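PDB 6TEQ: galactokinase from Bifidobacterium longum subsp. infantis ATCC 15697 = JCM 1222 = DSM 20088, which probably transfers a phosphate group from ATP to galactose, and binds 2-deoxy-2-fluoro-galactose in both its alpha and beta anomeric forms. Local coordinates for residues Arg268-Ala271 against Asp272-Lys276; Ala331-Asp334 against Ser335-Asp339. All coordinates share one frame; numbering follows the deposited sequence.

Interaction 1: residues Arg268-Ala271 against Asp272-Lys276; sequences RVTA and DGISK
Arg268 and Asp272 form an i to i+4 salt bridge along the helix 267-276, one turn of chain bringing opposite charges together. The arginine offers NE rather than its terminal nitrogens: NE lies 3.0 Å from Asp272 OD1, with a bent N-H...O angle of 137°, and makes a second, weak bond to Asp272 OD2 at 3.1 Å. The oxygen OD1 is met on its syn side and lies at the guanidinium edge, in plane, yet the two flat groups stand 81° apart, so the carboxylate is turned across the arginine rather than laid level with it. A bend in the arginine chain at chi2 (69°) carries NE back over the helix surface to the aspartate. NH1 points to other partners, Ala52 O and Asp207. With an alanine here the guanidinium is gone, and Asp272 would probably keep little more than a long, weak ion pair with Arg311, while Asp207 and Ala52 O would lose the NH1 that meets them.

The tight part of the helix is its buried side, where Ala271 and Ile274 press on helix 294-318. Ile274 CG1 sits 3.4 Å from Thr270 O, and its CD1 runs beside Thr270 CG2 at 3.9 Å, the two side chains pointing the same way toward helix 280-289. Ser275 CB rests 3.3 Å from Ala271 O, its hydroxyl bound to Glu308. The exposed side is looser: Val269 and Gly273 meet there mainly through their backbones, with Gly273 N bonded to Val269 O at 3.1 Å, while the valine CB points away from 272-276. Near the salt bridge a water bridges the pair, accepting from Arg268 NH2 at 2.9 Å and donating to Asp272 OD2 at 2.8 Å.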
ATOM      1  N   ARG A 268      -8.878 -17.178  -5.154  1.00 13.84           N
ATOM      2  CA  ARG A 268      -9.607 -16.555  -6.272  1.00 14.36           C
ATOM      3  C   ARG A 268     -10.320 -17.615  -7.095  1.00 14.49           C
ATOM      4  O   ARG A 268     -11.429 -17.317  -7.565  1.00 15.31           O
ATOM      5  CB  ARG A 268      -8.669 -15.742  -7.107  1.00 14.13           C
ATOM      6  CG  ARG A 268      -9.275 -15.184  -8.368  1.00 12.64           C
ATOM      7  CD  ARG A 268     -10.316 -14.080  -8.146  1.00 13.38           C
ATOM      8  NE  ARG A 268     -10.645 -13.443  -9.419  1.00 13.21           N
ATOM      9  CZ  ARG A 268      -9.941 -12.495 -10.008  1.00 13.34           C
ATOM     10  NH1 ARG A 268      -8.783 -12.119  -9.502  1.00 13.11           N
ATOM     11  NH2 ARG A 268     -10.330 -12.021 -11.180  1.00 17.16           N
ATOM     12  N   VAL A 269      -9.704 -18.773  -7.320  1.00 13.58           N
ATOM     13  CA  VAL A 269     -10.434 -19.898  -7.975  1.00 14.41           C
ATOM     14  C   VAL A 269     -11.769 -20.175  -7.236  1.00 12.04           C
ATOM     15  O   VAL A 269     -12.815 -20.246  -7.852  1.00 16.98           O
ATOM     16  CB  VAL A 269      -9.563 -21.154  -8.000  1.00 14.77           C
ATOM     17  CG1 VAL A 269     -10.364 -22.294  -8.655  1.00 19.53           C
ATOM     18  CG2 VAL A 269      -8.207 -20.937  -8.613  1.00 17.10           C
ATOM     19  N   THR A 270     -11.701 -20.372  -5.939  1.00 18.50           N
ATOM     20  CA  THR A 270     -12.868 -20.642  -5.072  1.00 14.64           C
ATOM     21  C   THR A 270     -13.879 -19.475  -5.260  1.00 14.89           C
ATOM     22  O   THR A 270     -15.088 -19.678  -5.449  1.00 15.07           O
ATOM     23  CB  THR A 270     -12.377 -20.763  -3.634  1.00 17.72           C
ATOM     24  OG1 THR A 270     -11.327 -21.739  -3.562  1.00 19.25           O
ATOM     25  CG2 THR A 270     -13.543 -21.004  -2.705  1.00 18.02           C
ATOM     26  N   ALA A 271     -13.434 -18.245  -5.013  1.00 13.37           N
ATOM     27  CA  ALA A 271     -14.301 -17.047  -5.055  1.00 16.23           C
ATOM     28  C   ALA A 271     -15.038 -16.919  -6.394  1.00 13.85           C
ATOM     29  O   ALA A 271     -16.237 -16.540  -6.441  1.00 15.78           O
ATOM     30  CB  ALA A 271     -13.442 -15.849  -4.849  1.00 15.92           C
ATOM     31  N   ASP A 272     -14.291 -17.169  -7.489  1.00 15.92           N
ATOM     32  CA  ASP A 272     -14.924 -17.022  -8.813  1.00 18.68           C
ATOM     33  C   ASP A 272     -15.999 -18.122  -8.990  1.00 15.23           C
ATOM     34  O   ASP A 272     -16.996 -17.839  -9.669  1.00 17.41           O
ATOM     35  CB  ASP A 272     -13.887 -17.015  -9.924  1.00 19.35           C
ATOM     36  CG  ASP A 272     -13.044 -15.743 -10.000  1.00 17.08           C
ATOM     37  OD1 ASP A 272     -13.353 -14.762  -9.317  1.00 24.01           O
ATOM     38  OD2 ASP A 272     -12.066 -15.786 -10.785  1.00 23.24           O
ATOM     39  N   GLY A 273     -15.738 -19.373  -8.553  1.00 15.52           N
ATOM     40  CA  GLY A 273     -16.772 -20.423  -8.701  1.00 16.18           C
ATOM     41  C   GLY A 273     -17.987 -20.099  -7.890  1.00 14.51           C
ATOM     42  O   GLY A 273     -19.109 -20.240  -8.418  1.00 18.43           O
ATOM     43  N   ILE A 274     -17.793 -19.544  -6.683  1.00 14.53           N
ATOM     44  CA  ILE A 274     -18.962 -19.076  -5.869  1.00 14.36           C
ATOM     45  C   ILE A 274     -19.724 -17.960  -6.606  1.00 15.45           C
ATOM     46  O   ILE A 274     -21.000 -17.976  -6.697  1.00 17.56           O
ATOM     47  CB  ILE A 274     -18.501 -18.667  -4.471  1.00 14.79           C
ATOM     48  CG1 ILE A 274     -17.983 -19.898  -3.681  1.00 14.72           C
ATOM     49  CG2 ILE A 274     -19.609 -18.007  -3.722  1.00 17.56           C
ATOM     50  CD1 ILE A 274     -17.180 -19.582  -2.413  1.00 17.46           C
ATOM     51  N   SER A 275     -18.970 -16.952  -7.077  1.00 15.47           N
ATOM     52  CA  SER A 275     -19.548 -15.726  -7.698  1.00 19.72           C
ATOM     53  C   SER A 275     -20.424 -16.101  -8.906  1.00 16.97           C
ATOM     54  O   SER A 275     -21.504 -15.478  -9.089  1.00 20.84           O
ATOM     55  CB  SER A 275     -18.448 -14.780  -8.103  1.00 22.91           C
ATOM     56  OG  SER A 275     -18.964 -13.723  -8.904  1.00 24.57           O
ATOM     57  N   LYS A 276     -19.995 -17.094  -9.678  1.00 17.24           N
ATOM     58  CA  LYS A 276     -20.674 -17.538 -10.927  1.00 18.48           C
ATOM     59  C   LYS A 276     -21.915 -18.365 -10.609  1.00 20.75           C
ATOM     60  O   LYS A 276     -22.788 -18.474 -11.521  1.00 22.74           O
ATOM     61  CB  LYS A 276     -19.629 -18.277 -11.794  1.00 21.80           C
ATOM     62  CG  LYS A 276     -20.099 -19.002 -13.046  1.00 31.52           C
ATOM     63  CD  LYS A 276     -18.876 -19.578 -13.784  1.00 39.38           C
ATOM     64  CE  LYS A 276     -19.075 -19.844 -15.264  1.00 43.05           C
ATOM     65  NZ  LYS A 276     -19.420 -21.254 -15.526  1.00 48.68           N
TER
HETATM   66  O   HOH W   1     -12.520 -13.519 -12.423  1.00 27.12           O

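Interaction 2: residues Ala331-Asp334 against Ser335-Asp339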
ATOM      1  N   ALA A 331     -19.152  -2.910   4.696  1.00 10.20           N
ATOM      2  CA  ALA A 331     -19.168  -4.396   4.746  1.00 10.43           C
ATOM      3  C   ALA A 331     -17.727  -4.933   4.669  1.00 10.88           C
ATOM      4  O   ALA A 331     -17.405  -5.929   5.282  1.00 12.36           O
ATOM      5  CB  ALA A 331     -19.953  -4.934   3.582  1.00 12.54           C
ATOM      6  N   SER A 332     -16.861  -4.263   3.942  1.00  9.61           N
ATOM      7  CA  SER A 332     -15.421  -4.609   3.915  1.00 10.56           C
ATOM      8  C   SER A 332     -14.828  -4.499   5.306  1.00 11.24           C
ATOM      9  O   SER A 332     -14.143  -5.449   5.751  1.00 11.50           O
ATOM     10  CB  SER A 332     -14.694  -3.793   2.854  1.00 11.03           C
ATOM     11  OG  SER A 332     -13.294  -3.936   2.998  1.00 11.52           O
ATOM     12  N   HIS A 333     -14.997  -3.349   5.935  1.00 11.69           N
ATOM     13  CA  HIS A 333     -14.495  -3.205   7.313  1.00 11.49           C
ATOM     14  C   HIS A 333     -15.085  -4.275   8.219  1.00  9.36           C
ATOM     15  O   HIS A 333     -14.350  -4.862   9.015  1.00 10.86           O
ATOM     16  CB  HIS A 333     -14.901  -1.876   7.888  1.00  9.87           C
ATOM     17  CG  HIS A 333     -14.310  -1.664   9.212  1.00 12.53           C
ATOM     18  ND1 HIS A 333     -12.947  -1.328   9.385  1.00 11.61           N
ATOM     19  CD2 HIS A 333     -14.840  -1.822  10.447  1.00 13.14           C
ATOM     20  CE1 HIS A 333     -12.689  -1.279  10.681  1.00 13.37           C
ATOM     21  NE2 HIS A 333     -13.819  -1.659  11.351  1.00 14.54           N
ATOM     22  N   ASP A 334     -16.405  -4.436   8.164  1.00 11.42           N
ATOM     23  CA  ASP A 334     -17.050  -5.340   9.099  1.00 11.52           C
ATOM     24  C   ASP A 334     -16.502  -6.747   8.902  1.00 12.20           C
ATOM     25  O   ASP A 334     -16.344  -7.495   9.918  1.00 14.38           O
ATOM     26  CB  ASP A 334     -18.571  -5.304   8.988  1.00 11.28           C
ATOM     27  CG  ASP A 334     -19.214  -4.006   9.371  1.00 11.76           C
ATOM     28  OD1 ASP A 334     -18.539  -3.132   9.961  1.00 13.04           O
ATOM     29  OD2 ASP A 334     -20.436  -3.941   9.123  1.00 15.77           O
ATOM     30  N   SER A 335     -16.229  -7.115   7.674  1.00 10.82           N
ATOM     31  CA  SER A 335     -15.654  -8.425   7.386  1.00 10.54           C
ATOM     32  C   SER A 335     -14.220  -8.496   7.944  1.00 10.47           C
ATOM     33  O   SER A 335     -13.838  -9.531   8.471  1.00 12.56           O
ATOM     34  CB  SER A 335     -15.664  -8.629   5.928  1.00  9.89           C
ATOM     35  OG  SER A 335     -15.180  -9.899   5.559  1.00 12.61           O
ATOM     36  N   LEU A 336     -13.429  -7.459   7.727  1.00 10.76           N
ATOM     37  CA  LEU A 336     -12.047  -7.431   8.245  1.00 11.68           C
ATOM     38  C   LEU A 336     -12.060  -7.519   9.765  1.00 13.02           C
ATOM     39  O   LEU A 336     -11.163  -8.135  10.310  1.00 14.63           O
ATOM     40  CB  LEU A 336     -11.372  -6.177   7.796  1.00 10.58           C
ATOM     41  CG  LEU A 336     -11.002  -6.183   6.322  1.00 10.30           C
ATOM     42  CD1 LEU A 336     -10.779  -4.796   5.774  1.00 10.89           C
ATOM     43  CD2 LEU A 336      -9.837  -7.101   5.984  1.00 13.51           C
ATOM     44  N   ALA A 337     -13.049  -6.935  10.425  1.00 12.25           N
ATOM     45  CA  ALA A 337     -13.094  -6.973  11.902  1.00 12.35           C
ATOM     46  C   ALA A 337     -13.563  -8.336  12.408  1.00 13.29           C
ATOM     47  O   ALA A 337     -12.888  -8.885  13.340  1.00 17.04           O
ATOM     48  CB  ALA A 337     -13.992  -5.866  12.379  1.00 14.58           C
ATOM     49  N   ALA A 338     -14.653  -8.852  11.846  1.00 12.78           N
ATOM     50  CA  ALA A 338     -15.275 -10.073  12.404  1.00 12.52           C
ATOM     51  C   ALA A 338     -14.693 -11.349  11.823  1.00 16.18           C
ATOM     52  O   ALA A 338     -14.534 -12.333  12.578  1.00 15.96           O
ATOM     53  CB  ALA A 338     -16.742 -10.120  12.171  1.00 14.13           C
ATOM     54  N   ASP A 339     -14.515 -11.399  10.522  1.00 12.92           N
ATOM     55  CA  ASP A 339     -14.077 -12.644   9.846  1.00 13.06           C
ATOM     56  C   ASP A 339     -12.553 -12.669   9.759  1.00 13.83           C
ATOM     57  O   ASP A 339     -12.002 -13.726   9.879  1.00 15.64           O
ATOM     58  CB  ASP A 339     -14.765 -12.824   8.504  1.00 13.89           C
ATOM     59  CG  ASP A 339     -16.162 -13.426   8.674  1.00 15.72           C
ATOM     60  OD1 ASP A 339     -16.430 -14.106   9.740  1.00 17.64           O
ATOM     61  OD2 ASP A 339     -16.968 -13.292   7.749  1.00 16.81           O
TER
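The imidazole of His333 is met obliquely by the methyl of Ala337, one turn further along the helix, at 4.3 Å between NE2 and CB. Asp334 OD1 lies at the edge of the ring, in its plane, and forms a salt bridge with Arg355, while Val351 and Arg355 of helix 345-356, Arg363 and Thr343 also touch the His333 side chain. Both ring nitrogens are engaged, ND1 with the backbone N of Met364 and NE2 with Asp348, a pairing that holds the buried ring against rotation and is consistent with the proton residing on NE2.

The backbone keeps ordinary alpha-helical bonding; Ala337 N bonds to His333 O at 2.8 Å. The next packing feature is Leu336 laid against Ser332. Its CG is placed by a chi1 of -74°, opposite its own carbonyl carbon, which brings CG to 3.3 Å and CD1 to 3.4 Å from Ser332 O; CD1 also lies 3.8 Å from Ser332 OG. That hydroxyl is buried but satisfied by Glu306 and Arg363. Ser335, whose CB sits 3.3 Å from Ala331 O, likewise turns its hydroxyl to His302 of helix 294-318.

The arrangement is that of a helix in the GHMP kinase C-terminal region, packed against helix 294-318, helix 345-356 and strand 361-365. Its Leu336 side chain comes within about 4 Å of those of Glu46 and His47, placing it in the second shell of the galactose-binding site.

In the fold
Interaction 1 comes first along the chain, on helix 267-276, and interaction 2 follows on helix 322-338. Their centres are 19 Å apart and their nearest atoms about 12 Å, so the two do not touch. Between them in sequence comes helix 294-318, which both pack against: Val304, Ile307, Glu308 and Arg311 meet residues 268-276, whereas His302, Glu306 and Arg309 meet residues 331-339. One long helix is thus a shared neighbour of both contacts. Interaction 2 lies closer to the sugar, with the Leu336 side chain about 7 Å from the bound ligands, whereas the Arg268 side chain remains about 13 Å from them.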